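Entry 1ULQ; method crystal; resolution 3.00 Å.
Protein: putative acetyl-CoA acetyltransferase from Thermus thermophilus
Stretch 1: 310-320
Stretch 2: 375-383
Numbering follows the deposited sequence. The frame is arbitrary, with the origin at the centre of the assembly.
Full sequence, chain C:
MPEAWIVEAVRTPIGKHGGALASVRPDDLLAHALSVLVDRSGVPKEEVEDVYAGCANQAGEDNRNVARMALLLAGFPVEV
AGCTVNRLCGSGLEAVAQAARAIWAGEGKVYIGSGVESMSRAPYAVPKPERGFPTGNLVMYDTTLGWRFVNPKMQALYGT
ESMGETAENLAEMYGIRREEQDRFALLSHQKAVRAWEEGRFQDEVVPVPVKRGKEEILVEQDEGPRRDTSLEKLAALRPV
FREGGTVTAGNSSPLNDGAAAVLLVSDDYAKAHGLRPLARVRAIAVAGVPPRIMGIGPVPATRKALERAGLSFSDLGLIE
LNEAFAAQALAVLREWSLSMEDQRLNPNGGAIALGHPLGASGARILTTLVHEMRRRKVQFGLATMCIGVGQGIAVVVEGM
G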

# COMPACT_ATOMS: atom_id res chain seq x y z
N GLY C 310 48.45 -18.21 3.09
CA GLY C 310 49.82 -18.30 3.55
C GLY C 310 50.56 -16.98 3.42
O GLY C 310 51.72 -16.94 2.99
N LEU C 311 49.91 -15.89 3.81
CA LEU C 311 50.52 -14.58 3.73
C LEU C 311 50.34 -13.79 5.01
O LEU C 311 49.57 -14.18 5.89
N SER C 312 51.07 -12.69 5.12
CA SER C 312 51.01 -11.80 6.29
C SER C 312 50.43 -10.50 5.78
O SER C 312 50.55 -10.18 4.59
N PHE C 313 49.80 -9.73 6.66
CA PHE C 313 49.19 -8.46 6.26
C PHE C 313 50.23 -7.61 5.54
O PHE C 313 49.91 -6.91 4.58
N SER C 314 51.47 -7.70 6.01
CA SER C 314 52.60 -6.95 5.46
C SER C 314 52.95 -7.29 4.01
O SER C 314 53.65 -6.51 3.36
N ASP C 315 52.50 -8.45 3.52
CA ASP C 315 52.76 -8.85 2.14
C ASP C 315 51.76 -8.15 1.19
O ASP C 315 51.94 -8.17 -0.03
N LEU C 316 50.71 -7.55 1.74
CA LEU C 316 49.69 -6.86 0.94
C LEU C 316 50.24 -5.55 0.36
O LEU C 316 50.83 -4.73 1.09
N GLY C 317 50.05 -5.34 -0.93
CA GLY C 317 50.54 -4.12 -1.54
C GLY C 317 49.45 -3.19 -2.00
O GLY C 317 49.71 -2.16 -2.63
N LEU C 318 48.21 -3.56 -1.70
CA LEU C 318 47.06 -2.77 -2.08
C LEU C 318 45.90 -3.32 -1.27
O LEU C 318 45.64 -4.52 -1.28
N ILE C 319 45.20 -2.43 -0.57
CA ILE C 319 44.09 -2.83 0.28
C ILE C 319 42.82 -2.04 0.02
O ILE C 319 42.81 -0.82 0.16
N GLU C 320 41.75 -2.73 -0.36
CA GLU C 320 40.46 -2.10 -0.60
C GLU C 320 39.52 -2.45 0.55
O GLU C 320 38.98 -3.57 0.60
N ARG C 375 48.12 -1.65 -12.81
CA ARG C 375 48.89 -0.49 -13.21
C ARG C 375 50.08 -0.21 -12.31
O ARG C 375 51.12 0.23 -12.79
N ARG C 376 49.98 -0.47 -11.01
CA ARG C 376 51.14 -0.23 -10.16
C ARG C 376 51.90 -1.52 -9.86
O ARG C 376 52.75 -1.57 -8.99
N LYS C 377 51.58 -2.56 -10.62
CA LYS C 377 52.22 -3.86 -10.52
C LYS C 377 52.45 -4.40 -9.12
O LYS C 377 53.54 -4.86 -8.79
N VAL C 378 51.39 -4.36 -8.31
CA VAL C 378 51.41 -4.87 -6.94
C VAL C 378 51.18 -6.38 -7.03
O VAL C 378 50.41 -6.84 -7.88
N GLN C 379 51.84 -7.15 -6.17
CA GLN C 379 51.69 -8.60 -6.20
C GLN C 379 50.50 -9.13 -5.42
O GLN C 379 49.81 -10.04 -5.89
N PHE C 380 50.24 -8.57 -4.24
CA PHE C 380 49.13 -9.06 -3.42
C PHE C 380 48.12 -7.99 -3.02
O PHE C 380 48.49 -6.95 -2.48
N GLY C 381 46.85 -8.28 -3.28
CA GLY C 381 45.80 -7.34 -2.94
C GLY C 381 44.70 -7.94 -2.08
O GLY C 381 44.39 -9.11 -2.20
N LEU C 382 44.11 -7.12 -1.23
CA LEU C 382 43.04 -7.56 -0.35
C LEU C 382 41.77 -6.72 -0.50
O LEU C 382 41.82 -5.49 -0.48
N ALA C 383 40.63 -7.39 -0.66
CA ALA C 383 39.33 -6.74 -0.79
C ALA C 383 38.45 -7.29 0.34
O ALA C 383 38.16 -8.48 0.39

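Two parallel strands, one running through Ile 319 and Glu 320 and the other through 380-383, both continuing beyond these stretches, lie side by side with their axes 10° apart, and the packing between the stretches is organised round Phe 380, Leu 382 and Leu 318, the residues that lose most surface to the contact. The backbone fixes the frame: Leu 382 N donates to Leu 318 O at 3.0 Å, and Glu 320 N donates to Leu 382 O at 2.8 Å. One step earlier, Gly 317 N gives a nearly straight hydrogen bond of 2.7 Å to Phe 380 O, an oxygen that also accepts a weak bond of 3.5 Å from Leu 318 N.

Phe 380 points toward the first stretch with chi1 near -56° (m), which lays its ring beside the loop that precedes the strand. Leu 311, in the m,t rotamer, reaches over one face of this ring, its CD1 lying 3.9 Å from the centroid of the Phe 380 ring in a CH-pi contact. At the ring edge, near its plane, Asp 315 O approaches Phe 380 CD1 to 3.3 Å. A flat aromatic side chain suits this place because its face offers a broad surface to a methyl group while its weakly positive rim tolerates a carbonyl oxygen. The carboxylate of Asp 315 serves its own loop: OD2 of Asp 315 accepts a hydrogen bond of 2.9 Å from Ser 312 N.

Leu 382 adopts t,p and shares a face of the sheet with Ile 319. Its CD2 packs 3.4 Å from CD1 of Leu 316, an m,t leucine whose CA-to-CB bond runs sideways but whose end comes nearer. Leu 382 CD2 also lies 4.3 Å from Phe 313 CE1 and 4.4 Å from Ile 319 CG2. A branched aliphatic side chain fits this buried apolar cluster, having no polar group to satisfy.

Leu 318 projects to the other face, with chi1 at -139°, between wells, and chi2 p. Its CB lies 4.1 Å from Val 378 CG1, and its CD1 sits over one face of the Arg 376 guanidinium, 3.8 Å from Arg 376 CD. Arginine suits this exposed place because both its methylene chain and the flat face of its guanidinium can lie against a leucine methyl, while the N-H groups, directed in the plane of the guanidinium, are left free to meet solvent or other partners. Val 378, chi1 t, points toward Gly 317, and its CG2 comes within 3.2 Å of Gly 317 O. A CB on Gly 317 would fall only 2.7 Å from Val 378 CG1, a clash that glycine avoids.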

# COMPACT_ATOMS: atom_id res chain seq x y z
CB LEU C 311 49.93 -13.80 2.55
CG LEU C 311 50.06 -14.50 1.19
CD1 LEU C 311 49.45 -13.61 0.12
CD2 LEU C 311 51.52 -14.79 0.86
CB SER C 312 52.42 -11.53 6.85
OG SER C 312 53.12 -12.73 7.13
CB PHE C 313 48.67 -7.70 7.48
CG PHE C 313 47.76 -6.57 7.13
CD1 PHE C 313 46.45 -6.81 6.74
CD2 PHE C 313 48.22 -5.26 7.15
CE1 PHE C 313 45.60 -5.76 6.39
CE2 PHE C 313 47.38 -4.21 6.80
CZ PHE C 313 46.07 -4.46 6.42
CB SER C 314 53.83 -7.18 6.34
OG SER C 314 54.21 -8.54 6.30
CB ASP C 315 52.61 -10.38 1.96
CG ASP C 315 53.71 -11.20 2.68
OD1 ASP C 315 54.92 -10.99 2.43
OD2 ASP C 315 53.34 -12.08 3.49
CB LEU C 316 48.44 -6.57 1.79
CG LEU C 316 47.57 -7.73 2.28
CD1 LEU C 316 46.35 -7.21 3.00
CD2 LEU C 316 47.12 -8.56 1.10
CB LEU C 318 46.79 -2.91 -3.57
CG LEU C 318 46.39 -1.64 -4.31
CD1 LEU C 318 47.33 -0.51 -3.91
CD2 LEU C 318 46.46 -1.89 -5.82
CB ILE C 319 44.48 -2.65 1.77
CG1 ILE C 319 45.82 -3.37 2.03
CG2 ILE C 319 43.39 -3.21 2.67
CD1 ILE C 319 46.46 -3.01 3.35
CB GLU C 320 39.83 -2.56 -1.93
CG GLU C 320 40.26 -1.76 -3.18
CD GLU C 320 39.64 -0.35 -3.28
OE1 GLU C 320 38.42 -0.20 -3.06
OE2 GLU C 320 40.39 0.60 -3.62
CB ARG C 375 48.00 0.75 -13.40
CG ARG C 375 47.36 1.36 -12.19
CD ARG C 375 46.68 2.68 -12.61
NE ARG C 375 45.76 2.52 -13.75
CZ ARG C 375 44.47 2.21 -13.64
NH1 ARG C 375 43.90 2.02 -12.45
NH2 ARG C 375 43.73 2.08 -14.74
CB ARG C 376 50.77 0.53 -8.87
CG ARG C 376 49.56 0.05 -8.08
CD ARG C 376 49.55 0.71 -6.69
NE ARG C 376 48.81 1.98 -6.60
CZ ARG C 376 48.85 2.78 -5.54
NH1 ARG C 376 49.59 2.46 -4.49
NH2 ARG C 376 48.12 3.89 -5.50
CB LYS C 377 53.53 -3.81 -11.30
CG LYS C 377 53.28 -3.53 -12.79
CD LYS C 377 54.47 -2.91 -13.50
CE LYS C 377 54.12 -2.56 -14.95
NZ LYS C 377 55.25 -1.92 -15.70
CB VAL C 378 50.27 -4.24 -6.09
CG1 VAL C 378 50.00 -5.09 -4.87
CG2 VAL C 378 50.65 -2.85 -5.66
CB GLN C 379 52.98 -9.29 -5.72
CG GLN C 379 52.84 -10.81 -5.59
CD GLN C 379 54.14 -11.55 -5.30
OE1 GLN C 379 54.99 -11.10 -4.52
NE2 GLN C 379 54.30 -12.72 -5.91
CB PHE C 380 49.66 -9.74 -2.17
CG PHE C 380 50.61 -10.85 -2.47
CD1 PHE C 380 51.96 -10.75 -2.14
CD2 PHE C 380 50.17 -12.02 -3.08
CE1 PHE C 380 52.85 -11.78 -2.41
CE2 PHE C 380 51.05 -13.05 -3.36
CZ PHE C 380 52.40 -12.93 -3.03
CB LEU C 382 43.52 -7.49 1.10
CG LEU C 382 42.50 -7.92 2.15
CD1 LEU C 382 42.28 -9.43 2.04
CD2 LEU C 382 42.99 -7.54 3.54
CB ALA C 383 38.71 -7.07 -2.14